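Local structure of cytochrome P450 monooxygenase (Rhodococcus sp. ECU0066, 6KBH) at residues A[701-707]-A[780-786]; A[141-146]-A[725-729]. The protein is a self-sufficient P450 that probably inserts oxygen into substrates, using electrons relayed through FMN and a [2Fe-2S] cluster to the heme. All blocks are in the same frame, centred on the assembly; numbering follows the deposited sequence.

Overall arrangement
In a self-sufficient P450 the electron carrier and the heme domain share one chain; here interaction 1 lies within the ferredoxin-like part and interaction 2 joins that part to the heme domain. Interaction 1 pairs strands 701-705 and 781-784, with the side chain of Leu-784 about 12 Å from the [2Fe-2S] cluster. Interaction 2 brings 725-729 against 141-146 of the heme domain. The side chain of Phe-144 is about 4 Å from the heme; on the ferredoxin side, that of Arg-725 is about 8 Å from the cluster. The centres of the two contacts lie about 18 Å apart, yet they touch: Leu-705 CD1 packs on Ile-729 CD1 at 3.4 Å. Interaction 1 also reaches the heme side through Asp-707, next to heme-binding Tyr-388.

Interaction 1: residues A[701-707]-A[780-786]; sequences FDVVLKD and DKLTLQL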
loop_
_atom_site.group_PDB
_atom_site.type_symbol
_atom_site.label_atom_id
_atom_site.label_comp_id
_atom_site.label_asym_id
_atom_site.label_seq_id
_atom_site.Cartn_x
_atom_site.Cartn_y
_atom_site.Cartn_z
ATOM N N PHE A 701 -8.010 -22.297 9.753
ATOM C CA PHE A 701 -8.577 -22.607 8.449
ATOM C C PHE A 701 -7.648 -22.068 7.372
ATOM O O PHE A 701 -6.640 -21.418 7.658
ATOM C CB PHE A 701 -9.995 -22.038 8.300
ATOM C CG PHE A 701 -10.094 -20.551 8.522
ATOM C CD1 PHE A 701 -10.232 -20.030 9.803
ATOM C CD2 PHE A 701 -10.084 -19.673 7.446
ATOM C CE1 PHE A 701 -10.345 -18.662 10.008
ATOM C CE2 PHE A 701 -10.195 -18.305 7.643
ATOM C CZ PHE A 701 -10.326 -17.799 8.925
ATOM N N ASP A 702 -7.993 -22.368 6.126
ATOM C CA ASP A 702 -7.280 -21.852 4.969
ATOM C C ASP A 702 -8.092 -20.737 4.326
ATOM O O ASP A 702 -9.317 -20.833 4.221
ATOM C CB ASP A 702 -7.019 -22.958 3.942
ATOM C CG ASP A 702 -5.693 -23.655 4.161
ATOM O OD1 ASP A 702 -4.810 -23.058 4.812
ATOM O OD2 ASP A 702 -5.532 -24.795 3.674
ATOM N N VAL A 703 -7.410 -19.678 3.900
ATOM C CA VAL A 703 -8.017 -18.632 3.086
ATOM C C VAL A 703 -7.236 -18.533 1.780
ATOM O O VAL A 703 -6.009 -18.383 1.793
ATOM C CB VAL A 703 -8.074 -17.282 3.831
ATOM C CG1 VAL A 703 -6.738 -16.927 4.453
ATOM C CG2 VAL A 703 -8.531 -16.184 2.896
ATOM N N VAL A 704 -7.943 -18.642 0.655
ATOM C CA VAL A 704 -7.331 -18.603 -0.671
ATOM C C VAL A 704 -7.642 -17.270 -1.325
ATOM O O VAL A 704 -8.769 -16.764 -1.241
ATOM C CB VAL A 704 -7.795 -19.767 -1.573
ATOM C CG1 VAL A 704 -9.240 -19.535 -2.103
ATOM C CG2 VAL A 704 -6.789 -19.948 -2.729
ATOM N N LEU A 705 -6.647 -16.716 -1.997
ATOM C CA LEU A 705 -6.767 -15.419 -2.643
ATOM C C LEU A 705 -6.879 -15.657 -4.141
ATOM O O LEU A 705 -5.887 -15.982 -4.802
ATOM C CB LEU A 705 -5.571 -14.551 -2.287
ATOM C CG LEU A 705 -5.315 -14.676 -0.793
ATOM C CD1 LEU A 705 -3.908 -14.314 -0.532
ATOM C CD2 LEU A 705 -6.259 -13.796 0.011
ATOM N N LYS A 706 -8.093 -15.503 -4.666
ATOM C CA LYS A 706 -8.357 -15.907 -6.040
ATOM C C LYS A 706 -7.603 -15.032 -7.032
ATOM O O LYS A 706 -6.978 -15.542 -7.969
ATOM C CB LYS A 706 -9.858 -15.871 -6.327
ATOM C CG LYS A 706 -10.184 -16.298 -7.751
ATOM C CD LYS A 706 -11.666 -16.223 -8.060
ATOM C CE LYS A 706 -12.412 -17.406 -7.468
ATOM N NZ LYS A 706 -12.024 -18.689 -8.117
ATOM N N ASP A 707 -7.655 -13.709 -6.851
ATOM C CA ASP A 707 -6.960 -12.821 -7.776
ATOM C C ASP A 707 -5.458 -13.075 -7.758
ATOM O O ASP A 707 -4.815 -13.109 -8.813
ATOM C CB ASP A 707 -7.252 -11.362 -7.437
ATOM C CG ASP A 707 -8.731 -11.072 -7.323
ATOM O OD1 ASP A 707 -9.549 -11.885 -7.808
ATOM O OD2 ASP A 707 -9.073 -10.020 -6.746
ATOM N N ASP A 780 -13.979 -24.400 7.089
ATOM C CA ASP A 780 -12.650 -24.831 6.678
ATOM C C ASP A 780 -11.942 -23.874 5.729
ATOM O O ASP A 780 -10.710 -23.786 5.774
ATOM C CB ASP A 780 -12.740 -26.211 6.020
ATOM C CG ASP A 780 -13.940 -26.338 5.100
ATOM O OD1 ASP A 780 -14.430 -25.297 4.610
ATOM O OD2 ASP A 780 -14.402 -27.477 4.875
ATOM N N LYS A 781 -12.664 -23.166 4.862
ATOM C CA LYS A 781 -11.999 -22.273 3.921
ATOM C C LYS A 781 -12.937 -21.155 3.492
ATOM O O LYS A 781 -14.163 -21.284 3.550
ATOM C CB LYS A 781 -11.487 -23.019 2.683
ATOM C CG LYS A 781 -12.536 -23.858 1.979
ATOM C CD LYS A 781 -12.034 -24.357 0.631
ATOM C CE LYS A 781 -12.482 -23.444 -0.503
ATOM N NZ LYS A 781 -12.307 -24.083 -1.837
ATOM N N LEU A 782 -12.330 -20.047 3.066
ATOM C CA LEU A 782 -13.028 -18.936 2.437
ATOM C C LEU A 782 -12.216 -18.448 1.250
ATOM O O LEU A 782 -10.987 -18.554 1.231
ATOM C CB LEU A 782 -13.249 -17.752 3.384
ATOM C CG LEU A 782 -14.371 -17.859 4.401
ATOM C CD1 LEU A 782 -13.898 -18.730 5.479
ATOM C CD2 LEU A 782 -14.678 -16.510 4.959
ATOM N N THR A 783 -12.915 -17.893 0.269
ATOM C CA THR A 783 -12.290 -17.293 -0.900
ATOM C C THR A 783 -12.510 -15.787 -0.860
ATOM O O THR A 783 -13.638 -15.322 -0.651
ATOM C CB THR A 783 -12.853 -17.891 -2.191
ATOM O OG1 THR A 783 -12.718 -19.318 -2.159
ATOM C CG2 THR A 783 -12.107 -17.351 -3.397
ATOM N N LEU A 784 -11.430 -15.032 -1.057
ATOM C CA LEU A 784 -11.444 -13.578 -0.988
ATOM C C LEU A 784 -10.949 -12.983 -2.298
ATOM O O LEU A 784 -10.033 -13.525 -2.931
ATOM C CB LEU A 784 -10.579 -13.083 0.180
ATOM C CG LEU A 784 -11.095 -13.504 1.554
ATOM C CD1 LEU A 784 -10.180 -13.024 2.667
ATOM C CD2 LEU A 784 -12.478 -12.949 1.724
ATOM N N GLN A 785 -11.567 -11.870 -2.710
ATOM C CA GLN A 785 -11.147 -11.169 -3.932
ATOM C C GLN A 785 -9.881 -10.391 -3.608
ATOM O O GLN A 785 -9.898 -9.191 -3.311
ATOM C CB GLN A 785 -12.250 -10.249 -4.459
ATOM C CG GLN A 785 -11.943 -9.714 -5.842
ATOM C CD GLN A 785 -13.186 -9.305 -6.611
ATOM O OE1 GLN A 785 -13.264 -9.500 -7.827
ATOM N NE2 GLN A 785 -14.167 -8.744 -5.909
ATOM N N LEU A 786 -8.766 -11.094 -3.692
ATOM C CA LEU A 786 -7.512 -10.544 -3.218
ATOM C C LEU A 786 -6.352 -11.256 -3.887
ATOM O O LEU A 786 -6.508 -12.416 -4.283
ATOM C CB LEU A 786 -7.439 -10.675 -1.700
ATOM C CG LEU A 786 -6.723 -9.592 -0.913
ATOM C CD1 LEU A 786 -7.256 -8.223 -1.292
ATOM C CD2 LEU A 786 -6.902 -9.826 0.581
ATOM O OXT LEU A 786 -5.259 -10.714 -4.061
#
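Asp-702 N donates to Asp-780 O at 3.1 Å and opens a run of parallel-strand hydrogen bonds between 701-707 and 780-786. Leu-782 N returns a weak bond to Asp-702 O; next come the nearly linear bonds from Val-704 N to Leu-782 O and from Leu-784 N to Val-704 O (3.2 Å), and Lys-706 N closes the series on Leu-784 O. The side chains sort by face. Val-703, Leu-705, Leu-782 and Leu-784 share one, where Val-703 CG2, placed opposite the backbone N, meets Leu-784 CD1 at 3.6 Å. On the other, Val-704 CG1 runs beside Thr-783, 3.5 Å from OG1. Past the strand end, Leu-705 CD2 packs on Leu-786 CB at 3.7 Å. Gln-785 centres an inverse gamma turn; Asp-707 OD2 rests against its CG, the carboxylate and amide planes 53° apart, while Asp-707 CB lies 3.4 Å from Leu-786 O. With an alanine here instead of Asp-707, the Gln-785 CG methylene would probably lose its carboxylate neighbour and a gap would open beside Tyr-388. Ser-708 OG holds Leu-786 OXT. Strand 701-705 lies between 781-784 (parallel) and 710-714 (antiparallel) in the beta-grasp fold of the 2Fe-2S ferredoxin domain, and Leu-784 packs on strand 744-747.

Interaction 2: residues A[141-146]-A[725-729]; sequences MEPFTP and RAANI
Met-141 and Asn-728 meet where a Schellman motif ends helix 720-726, Asn-728 being its C-prime residue with positive phi. The packing is tight around this residue. Its side chain enters the loop of 141-146, with CG anti to the backbone N (chi1 -152°), which carries the amide between Phe-144 and Pro-146: Asn-728 ND2 stands 3.0 Å from Phe-144 O, and Asn-728 OD1 faces Pro-146 CD at 3.7 Å. The bent chain of Met-141 crosses the Asn-728 side chain at about a right angle, Met-141 SD lying 4.0 Å from Asn-728 CB. Met-141 CG comes up to Ala-726 O, a carbonyl of the helix end. The other side is looser. Ala-726 is exposed and turns its methyl away from the loop. Here Thr-145 comes nearest with its methyl, CG2 lying 3.5 Å from Arg-725 O. While the backbone O of Phe-144 lies by the Asn-728 amide, its ring touches the heme and packs edge-to-face with Trp-252; the residue has one side at the ferredoxin helix end and the other in the heme pocket. Thr-145, the N-cap of helix 146-149, has its hydroxyl engaged twice: OG1 accepts from Ala-148 N and donates in the carbonyl plane to Glu-142 O at 2.8 Å.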
loop_
_atom_site.group_PDB
_atom_site.type_symbol
_atom_site.label_atom_id
_atom_site.label_comp_id
_atom_site.label_asym_id
_atom_site.label_seq_id
_atom_site.Cartn_x
_atom_site.Cartn_y
_atom_site.Cartn_z
ATOM N N MET A 141 10.173 -15.128 4.306
ATOM C CA MET A 141 9.350 -13.948 4.060
ATOM C C MET A 141 9.478 -12.905 5.163
ATOM O O MET A 141 9.570 -11.708 4.871
ATOM C CB MET A 141 7.885 -14.351 3.903
ATOM C CG MET A 141 6.939 -13.168 3.790
ATOM S SD MET A 141 7.258 -12.130 2.345
ATOM C CE MET A 141 6.560 -13.143 1.045
ATOM N N GLU A 142 9.490 -13.344 6.422
ATOM C CA GLU A 142 9.286 -12.443 7.558
ATOM C C GLU A 142 10.133 -11.171 7.547
ATOM O O GLU A 142 9.570 -10.098 7.826
ATOM C CB GLU A 142 9.513 -13.210 8.870
ATOM C CG GLU A 142 9.291 -12.366 10.121
ATOM C CD GLU A 142 9.410 -13.165 11.404
ATOM O OE1 GLU A 142 9.553 -14.404 11.327
ATOM O OE2 GLU A 142 9.364 -12.553 12.492
ATOM N N PRO A 143 11.439 -11.193 7.250
ATOM C CA PRO A 143 12.201 -9.930 7.263
ATOM C C PRO A 143 11.701 -8.900 6.260
ATOM O O PRO A 143 12.004 -7.711 6.418
ATOM C CB PRO A 143 13.634 -10.374 6.935
ATOM C CG PRO A 143 13.675 -11.820 7.247
ATOM C CD PRO A 143 12.311 -12.345 6.953
ATOM N N PHE A 144 10.940 -9.313 5.243
ATOM C CA PHE A 144 10.425 -8.381 4.249
ATOM C C PHE A 144 9.150 -7.678 4.691
ATOM O O PHE A 144 8.779 -6.668 4.084
ATOM C CB PHE A 144 10.166 -9.108 2.929
ATOM C CG PHE A 144 11.417 -9.530 2.219
ATOM C CD1 PHE A 144 12.215 -8.598 1.580
ATOM C CD2 PHE A 144 11.800 -10.860 2.199
ATOM C CE1 PHE A 144 13.366 -8.984 0.936
ATOM C CE2 PHE A 144 12.950 -11.252 1.555
ATOM C CZ PHE A 144 13.735 -10.313 0.923
ATOM N N THR A 145 8.472 -8.185 5.718
ATOM C CA THR A 145 7.210 -7.598 6.139
ATOM C C THR A 145 7.427 -6.179 6.668
ATOM O O THR A 145 8.508 -5.856 7.171
ATOM C CB THR A 145 6.550 -8.459 7.214
ATOM O OG1 THR A 145 7.348 -8.432 8.405
ATOM C CG2 THR A 145 6.410 -9.895 6.732
ATOM N N PRO A 146 6.421 -5.308 6.549
ATOM C CA PRO A 146 6.562 -3.948 7.096
ATOM C C PRO A 146 6.906 -3.921 8.577
ATOM O O PRO A 146 7.628 -3.017 9.017
ATOM C CB PRO A 146 5.191 -3.319 6.818
ATOM C CG PRO A 146 4.675 -4.055 5.629
ATOM C CD PRO A 146 5.178 -5.467 5.772
ATOM N N ARG A 725 -0.627 -9.915 6.154
ATOM C CA ARG A 725 0.626 -9.181 6.285
ATOM C C ARG A 725 1.820 -10.109 6.456
ATOM O O ARG A 725 2.952 -9.696 6.187
ATOM C CB ARG A 725 0.557 -8.198 7.454
ATOM C CG ARG A 725 -0.806 -7.581 7.661
ATOM C CD ARG A 725 -0.718 -6.340 8.525
ATOM N NE ARG A 725 -0.439 -5.147 7.732
ATOM C CZ ARG A 725 -1.109 -4.005 7.841
ATOM N NH1 ARG A 725 -2.101 -3.900 8.716
ATOM N NH2 ARG A 725 -0.788 -2.969 7.079
ATOM N N ALA A 726 1.593 -11.353 6.891
ATOM C CA ALA A 726 2.676 -12.329 6.936
ATOM C C ALA A 726 3.071 -12.785 5.534
ATOM O O ALA A 726 4.232 -13.137 5.304
ATOM C CB ALA A 726 2.271 -13.525 7.793
ATOM N N ALA A 727 2.125 -12.793 4.597
ATOM C CA ALA A 727 2.420 -13.003 3.192
ATOM C C ALA A 727 2.776 -11.706 2.483
ATOM O O ALA A 727 2.902 -11.690 1.255
ATOM C CB ALA A 727 1.230 -13.668 2.494
ATOM N N ASN A 728 2.942 -10.625 3.236
ATOM C CA ASN A 728 3.209 -9.282 2.705
ATOM C C ASN A 728 2.208 -8.882 1.622
ATOM O O ASN A 728 2.566 -8.326 0.582
ATOM C CB ASN A 728 4.650 -9.127 2.223
ATOM C CG ASN A 728 5.105 -7.683 2.338
ATOM O OD1 ASN A 728 4.298 -6.761 2.455
ATOM N ND2 ASN A 728 6.416 -7.481 2.341
ATOM N N ILE A 729 0.959 -9.172 1.863
ATOM C CA ILE A 729 -0.124 -8.684 1.025
ATOM C C ILE A 729 -0.535 -7.314 1.526
ATOM O O ILE A 729 -0.550 -7.064 2.735
ATOM C CB ILE A 729 -1.300 -9.664 1.045
ATOM C CG1 ILE A 729 -0.829 -10.987 0.472
ATOM C CG2 ILE A 729 -2.520 -9.114 0.277
ATOM C CD1 ILE A 729 -1.765 -12.068 0.768
#